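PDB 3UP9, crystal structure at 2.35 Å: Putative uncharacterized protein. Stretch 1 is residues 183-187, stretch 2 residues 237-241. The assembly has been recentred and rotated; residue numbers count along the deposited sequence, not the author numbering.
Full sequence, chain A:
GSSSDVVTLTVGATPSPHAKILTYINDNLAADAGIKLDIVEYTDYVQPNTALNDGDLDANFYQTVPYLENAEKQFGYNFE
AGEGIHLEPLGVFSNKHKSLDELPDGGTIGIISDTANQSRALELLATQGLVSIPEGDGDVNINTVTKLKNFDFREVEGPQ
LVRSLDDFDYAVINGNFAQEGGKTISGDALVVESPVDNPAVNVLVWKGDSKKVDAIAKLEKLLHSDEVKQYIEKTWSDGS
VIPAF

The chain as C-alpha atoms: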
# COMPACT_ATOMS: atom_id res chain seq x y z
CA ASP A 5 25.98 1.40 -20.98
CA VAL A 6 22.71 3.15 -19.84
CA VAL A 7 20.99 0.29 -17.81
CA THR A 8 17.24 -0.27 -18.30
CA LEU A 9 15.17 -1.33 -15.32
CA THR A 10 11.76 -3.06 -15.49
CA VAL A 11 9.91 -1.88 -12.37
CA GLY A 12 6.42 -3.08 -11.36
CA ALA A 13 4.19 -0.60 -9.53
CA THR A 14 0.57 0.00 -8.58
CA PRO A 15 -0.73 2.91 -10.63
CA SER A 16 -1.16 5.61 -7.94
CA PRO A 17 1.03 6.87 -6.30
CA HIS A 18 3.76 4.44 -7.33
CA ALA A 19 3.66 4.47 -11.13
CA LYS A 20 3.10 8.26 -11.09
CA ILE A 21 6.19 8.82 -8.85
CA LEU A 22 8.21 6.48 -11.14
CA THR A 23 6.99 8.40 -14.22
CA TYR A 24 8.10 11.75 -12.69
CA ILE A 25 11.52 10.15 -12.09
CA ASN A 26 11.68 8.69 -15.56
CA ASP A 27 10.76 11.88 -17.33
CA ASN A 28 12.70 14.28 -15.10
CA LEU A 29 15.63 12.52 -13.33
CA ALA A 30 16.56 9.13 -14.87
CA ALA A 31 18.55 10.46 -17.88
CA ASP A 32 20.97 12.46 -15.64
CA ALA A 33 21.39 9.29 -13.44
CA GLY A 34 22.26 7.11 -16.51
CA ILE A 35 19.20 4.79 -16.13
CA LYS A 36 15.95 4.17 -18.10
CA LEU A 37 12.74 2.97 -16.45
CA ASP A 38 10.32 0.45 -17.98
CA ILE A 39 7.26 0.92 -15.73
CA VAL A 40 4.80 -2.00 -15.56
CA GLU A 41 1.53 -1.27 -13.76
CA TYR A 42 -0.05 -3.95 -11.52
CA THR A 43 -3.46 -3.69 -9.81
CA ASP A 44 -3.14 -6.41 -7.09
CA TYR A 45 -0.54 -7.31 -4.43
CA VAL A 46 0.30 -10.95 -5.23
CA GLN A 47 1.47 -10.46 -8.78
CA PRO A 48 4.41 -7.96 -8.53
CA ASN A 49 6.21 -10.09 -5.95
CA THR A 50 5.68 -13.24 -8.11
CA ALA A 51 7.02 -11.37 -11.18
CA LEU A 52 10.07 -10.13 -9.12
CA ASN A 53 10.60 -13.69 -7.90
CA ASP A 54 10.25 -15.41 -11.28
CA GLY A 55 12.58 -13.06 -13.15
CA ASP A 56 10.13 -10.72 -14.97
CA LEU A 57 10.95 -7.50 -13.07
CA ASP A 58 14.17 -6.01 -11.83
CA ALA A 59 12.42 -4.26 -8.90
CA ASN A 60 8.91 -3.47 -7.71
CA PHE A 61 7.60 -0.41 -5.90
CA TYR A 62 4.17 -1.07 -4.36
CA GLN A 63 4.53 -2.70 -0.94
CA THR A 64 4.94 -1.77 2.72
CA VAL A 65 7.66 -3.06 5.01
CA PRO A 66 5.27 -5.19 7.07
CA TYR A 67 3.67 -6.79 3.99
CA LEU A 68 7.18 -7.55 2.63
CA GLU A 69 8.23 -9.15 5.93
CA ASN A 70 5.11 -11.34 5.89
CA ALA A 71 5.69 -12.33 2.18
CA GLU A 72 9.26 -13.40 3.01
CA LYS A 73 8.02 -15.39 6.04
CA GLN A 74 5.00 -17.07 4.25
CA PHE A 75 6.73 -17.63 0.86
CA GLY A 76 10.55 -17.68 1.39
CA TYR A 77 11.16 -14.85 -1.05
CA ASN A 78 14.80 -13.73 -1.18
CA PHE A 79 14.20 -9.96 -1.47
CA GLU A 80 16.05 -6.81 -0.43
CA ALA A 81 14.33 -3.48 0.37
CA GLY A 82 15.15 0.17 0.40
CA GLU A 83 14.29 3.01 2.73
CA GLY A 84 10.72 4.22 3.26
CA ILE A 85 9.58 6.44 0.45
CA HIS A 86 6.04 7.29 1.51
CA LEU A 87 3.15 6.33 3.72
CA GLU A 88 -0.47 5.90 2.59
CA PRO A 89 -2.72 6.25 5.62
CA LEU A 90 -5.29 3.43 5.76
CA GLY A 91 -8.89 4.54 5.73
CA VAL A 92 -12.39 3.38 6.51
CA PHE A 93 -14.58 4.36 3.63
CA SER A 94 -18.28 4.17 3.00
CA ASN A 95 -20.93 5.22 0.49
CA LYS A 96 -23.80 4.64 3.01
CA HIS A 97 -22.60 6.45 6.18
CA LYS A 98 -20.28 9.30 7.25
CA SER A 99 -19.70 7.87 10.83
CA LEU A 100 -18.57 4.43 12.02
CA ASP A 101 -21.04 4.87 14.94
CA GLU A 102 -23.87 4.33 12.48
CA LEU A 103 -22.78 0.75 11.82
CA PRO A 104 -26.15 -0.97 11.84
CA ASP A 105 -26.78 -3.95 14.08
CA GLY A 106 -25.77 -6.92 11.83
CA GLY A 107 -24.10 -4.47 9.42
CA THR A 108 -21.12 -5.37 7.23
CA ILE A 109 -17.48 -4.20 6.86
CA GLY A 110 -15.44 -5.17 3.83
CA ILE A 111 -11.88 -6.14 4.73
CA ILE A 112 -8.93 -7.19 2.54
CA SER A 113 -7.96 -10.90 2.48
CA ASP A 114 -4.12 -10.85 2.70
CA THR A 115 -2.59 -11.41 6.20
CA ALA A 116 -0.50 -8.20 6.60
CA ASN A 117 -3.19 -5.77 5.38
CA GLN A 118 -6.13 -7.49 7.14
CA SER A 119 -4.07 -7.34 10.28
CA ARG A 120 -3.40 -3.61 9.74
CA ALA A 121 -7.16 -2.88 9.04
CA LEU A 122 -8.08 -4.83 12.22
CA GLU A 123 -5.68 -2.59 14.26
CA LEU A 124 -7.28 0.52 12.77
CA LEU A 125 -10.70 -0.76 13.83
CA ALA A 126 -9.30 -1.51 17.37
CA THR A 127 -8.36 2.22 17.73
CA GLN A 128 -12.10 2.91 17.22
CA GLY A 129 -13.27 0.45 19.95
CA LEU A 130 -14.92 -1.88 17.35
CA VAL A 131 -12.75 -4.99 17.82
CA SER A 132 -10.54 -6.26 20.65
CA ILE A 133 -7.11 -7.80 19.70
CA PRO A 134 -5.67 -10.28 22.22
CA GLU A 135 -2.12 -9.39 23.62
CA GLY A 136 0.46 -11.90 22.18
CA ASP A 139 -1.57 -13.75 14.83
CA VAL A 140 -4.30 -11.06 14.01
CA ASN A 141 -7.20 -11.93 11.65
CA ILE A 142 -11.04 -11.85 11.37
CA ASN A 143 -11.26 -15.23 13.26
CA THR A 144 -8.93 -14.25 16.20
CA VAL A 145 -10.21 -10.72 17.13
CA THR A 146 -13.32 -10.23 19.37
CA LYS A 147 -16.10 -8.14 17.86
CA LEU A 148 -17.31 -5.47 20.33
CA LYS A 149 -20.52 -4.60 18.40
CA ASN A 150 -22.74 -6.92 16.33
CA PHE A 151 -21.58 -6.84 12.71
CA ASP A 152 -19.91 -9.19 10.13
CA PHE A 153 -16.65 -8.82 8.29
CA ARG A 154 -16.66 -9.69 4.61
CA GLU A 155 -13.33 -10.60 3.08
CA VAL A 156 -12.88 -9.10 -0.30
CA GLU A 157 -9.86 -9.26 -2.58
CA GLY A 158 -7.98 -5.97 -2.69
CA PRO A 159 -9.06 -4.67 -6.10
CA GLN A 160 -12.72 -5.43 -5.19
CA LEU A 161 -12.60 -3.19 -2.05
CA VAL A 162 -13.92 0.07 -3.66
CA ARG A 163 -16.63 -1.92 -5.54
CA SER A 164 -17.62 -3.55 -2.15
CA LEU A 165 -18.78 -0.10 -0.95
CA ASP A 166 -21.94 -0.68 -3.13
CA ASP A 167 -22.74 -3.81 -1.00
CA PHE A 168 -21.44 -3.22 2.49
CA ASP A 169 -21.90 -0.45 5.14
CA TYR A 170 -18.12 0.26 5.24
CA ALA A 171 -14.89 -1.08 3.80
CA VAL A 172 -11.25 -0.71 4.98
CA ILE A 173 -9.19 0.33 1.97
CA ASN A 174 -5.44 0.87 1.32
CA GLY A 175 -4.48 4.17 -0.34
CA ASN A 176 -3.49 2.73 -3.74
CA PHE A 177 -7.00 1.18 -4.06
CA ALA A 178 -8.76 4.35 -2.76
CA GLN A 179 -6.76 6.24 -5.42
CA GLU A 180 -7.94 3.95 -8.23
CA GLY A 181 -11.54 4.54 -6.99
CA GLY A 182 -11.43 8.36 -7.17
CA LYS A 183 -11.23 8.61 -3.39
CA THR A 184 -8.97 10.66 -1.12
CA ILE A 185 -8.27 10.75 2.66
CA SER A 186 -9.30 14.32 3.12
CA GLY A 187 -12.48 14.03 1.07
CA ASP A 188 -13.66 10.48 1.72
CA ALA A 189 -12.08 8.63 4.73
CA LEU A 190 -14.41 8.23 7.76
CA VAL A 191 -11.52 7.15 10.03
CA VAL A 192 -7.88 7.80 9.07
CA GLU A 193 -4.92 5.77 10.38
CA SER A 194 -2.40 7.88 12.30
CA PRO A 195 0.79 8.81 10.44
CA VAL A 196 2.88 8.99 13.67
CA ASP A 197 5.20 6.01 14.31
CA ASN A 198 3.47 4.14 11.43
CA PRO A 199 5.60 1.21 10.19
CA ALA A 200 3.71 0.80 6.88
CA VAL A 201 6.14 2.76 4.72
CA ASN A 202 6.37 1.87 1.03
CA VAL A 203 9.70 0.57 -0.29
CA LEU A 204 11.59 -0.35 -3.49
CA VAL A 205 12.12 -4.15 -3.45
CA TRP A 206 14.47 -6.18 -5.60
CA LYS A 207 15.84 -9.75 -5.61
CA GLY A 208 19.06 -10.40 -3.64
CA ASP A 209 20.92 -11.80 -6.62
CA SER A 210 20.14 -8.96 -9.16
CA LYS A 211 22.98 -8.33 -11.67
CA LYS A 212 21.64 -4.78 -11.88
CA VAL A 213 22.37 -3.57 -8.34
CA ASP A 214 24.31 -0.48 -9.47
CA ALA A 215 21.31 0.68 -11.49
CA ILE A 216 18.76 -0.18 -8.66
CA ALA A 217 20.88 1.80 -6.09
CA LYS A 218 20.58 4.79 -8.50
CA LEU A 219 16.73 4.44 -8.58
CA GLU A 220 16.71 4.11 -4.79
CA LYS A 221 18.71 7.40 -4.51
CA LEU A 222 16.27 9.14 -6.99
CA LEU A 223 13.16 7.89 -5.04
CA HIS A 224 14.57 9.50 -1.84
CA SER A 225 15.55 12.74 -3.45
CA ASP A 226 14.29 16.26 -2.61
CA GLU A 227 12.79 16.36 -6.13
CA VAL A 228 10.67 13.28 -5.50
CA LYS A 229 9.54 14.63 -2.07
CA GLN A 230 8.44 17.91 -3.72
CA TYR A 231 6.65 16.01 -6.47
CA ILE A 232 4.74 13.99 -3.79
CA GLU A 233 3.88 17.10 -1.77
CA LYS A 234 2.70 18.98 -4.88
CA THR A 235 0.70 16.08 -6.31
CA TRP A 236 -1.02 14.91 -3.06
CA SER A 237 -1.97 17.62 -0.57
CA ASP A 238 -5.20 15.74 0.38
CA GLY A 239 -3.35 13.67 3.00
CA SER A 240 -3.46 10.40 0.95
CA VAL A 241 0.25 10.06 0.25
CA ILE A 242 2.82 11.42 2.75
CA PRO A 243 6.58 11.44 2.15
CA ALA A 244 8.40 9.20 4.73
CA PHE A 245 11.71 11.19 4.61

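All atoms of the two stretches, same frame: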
# COMPACT_ATOMS: atom_id res chain seq x y z
N LYS A 183 -11.03 8.21 -4.77
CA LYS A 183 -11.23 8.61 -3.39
C LYS A 183 -9.95 9.22 -2.79
O LYS A 183 -8.85 8.97 -3.25
CB LYS A 183 -11.73 7.40 -2.61
CG LYS A 183 -13.03 6.89 -3.22
CD LYS A 183 -13.73 5.88 -2.34
CE LYS A 183 -15.04 5.45 -2.97
NZ LYS A 183 -15.57 6.55 -3.80
N THR A 184 -10.11 10.08 -1.81
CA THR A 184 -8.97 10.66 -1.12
C THR A 184 -9.19 10.56 0.41
O THR A 184 -10.30 10.35 0.86
CB THR A 184 -8.79 12.12 -1.56
OG1 THR A 184 -9.83 12.91 -0.97
CG2 THR A 184 -8.78 12.30 -3.14
N ILE A 185 -8.15 10.74 1.21
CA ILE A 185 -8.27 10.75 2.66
C ILE A 185 -9.06 11.96 3.11
O ILE A 185 -10.03 11.87 3.83
CB ILE A 185 -6.88 10.66 3.34
CG1 ILE A 185 -6.40 9.20 3.28
CG2 ILE A 185 -6.88 11.17 4.79
CD1 ILE A 185 -7.19 8.20 4.12
N SER A 186 -8.65 13.13 2.67
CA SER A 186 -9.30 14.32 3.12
C SER A 186 -10.79 14.29 2.80
O SER A 186 -11.64 14.72 3.62
CB SER A 186 -8.65 15.52 2.47
OG SER A 186 -9.42 16.66 2.71
N GLY A 187 -11.12 13.88 1.57
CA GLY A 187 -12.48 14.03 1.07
C GLY A 187 -13.39 12.88 1.46
O GLY A 187 -14.58 13.09 1.66
N SER A 237 -1.86 16.79 -1.79
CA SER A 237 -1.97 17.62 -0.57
C SER A 237 -3.26 17.29 0.16
O SER A 237 -3.65 18.03 0.98
CB SER A 237 -1.97 19.10 -0.93
OG SER A 237 -2.74 19.31 -2.10
N ASP A 238 -3.91 16.18 -0.18
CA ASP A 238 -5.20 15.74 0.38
C ASP A 238 -4.98 14.71 1.44
O ASP A 238 -5.89 13.94 1.72
CB ASP A 238 -6.05 15.07 -0.72
CG ASP A 238 -5.30 13.88 -1.45
OD1 ASP A 238 -4.33 13.29 -0.92
OD2 ASP A 238 -5.70 13.52 -2.59
N GLY A 239 -3.75 14.64 1.96
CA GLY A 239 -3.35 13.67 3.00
C GLY A 239 -3.25 12.20 2.64
O GLY A 239 -2.99 11.37 3.52
N SER A 240 -3.44 11.83 1.36
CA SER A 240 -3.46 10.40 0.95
C SER A 240 -2.10 9.74 0.77
O SER A 240 -1.97 8.49 0.86
CB SER A 240 -4.28 10.19 -0.34
OG SER A 240 -5.49 10.89 -0.27
N VAL A 241 -1.09 10.56 0.53
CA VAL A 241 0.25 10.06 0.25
C VAL A 241 1.18 11.04 0.95
O VAL A 241 1.20 12.21 0.60
CB VAL A 241 0.57 10.00 -1.26
CG1 VAL A 241 2.02 9.58 -1.44
CG2 VAL A 241 -0.41 9.10 -2.01

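The two stretches meet in a small, largely polar contact in which the free amide groups at the start of a helix in stretch 1 are taken up by acceptors from an irregular turn in stretch 2. The helix begins at Ile185, and its first amides have no carbonyl of a preceding turn to pair with. Three of them are satisfied here, two by stretch 2 and one locally. Ile185 N donates to Ser240 OG at 3.0 Å with an almost linear geometry (170°), and Ser186 N donates to Asp238 O, also at 3.0 Å but more bent (144°). The third, Gly187 N, bonds to Thr184 OG1 at 3.0 Å, so that Thr184, with chi1 in the p well, acts as the N-cap.

Stretch 2 is organised for this role by Asp238. Its carboxylate folds back over its own turn, OD1 accepting from Ser240 N at 2.8 Å and from Ser240 OG at 2.7 Å. Because the Ser240 hydroxyl donates to Asp238 OD1, its oxygen remains free to accept from Ile185 N, and the serine relays the interaction from the carboxylate to the helix start. A short side chain suits this buried position: in the m rotamer, with CA-to-CB pointing sideways, it brings the hydroxyl up to the backbone of stretch 1. Asp238 thus serves twice, its side chain fixing the turn and its carbonyl receiving the amide of Ser186.

Between these bonds the packing is modest, with 224 Å² buried in total over both sides. Asp238 is covered most, by 66 Å². The methyl group of Thr184 lies against the carboxylate of Asp238, with Thr184 CG2 3.4 Å from Asp238 OD2, while the threonine hydroxyl is engaged in the cap; the two branches therefore serve different partners. Ile185 sets out toward stretch 2, and its CB lies 3.8 Å from Asp238 O and 4.0 Å from Gly239 O, but the end of its side chain leads away; even so, the residue is covered by 46 Å², second only to Asp238, with CB and CG1 packing against the turn. Ser186 also points toward the turn, its CB 4.1 Å from Asp238 CB, yet its hydroxyl makes no hydrogen bond to stretch 2; this small, exposed residue contributes chiefly through its backbone amide.

Gly239 links the two acceptor residues with a positive phi (70°), a conformation that by itself favours glycine. Lys183, Ser237 and Val241 take no part in the contact.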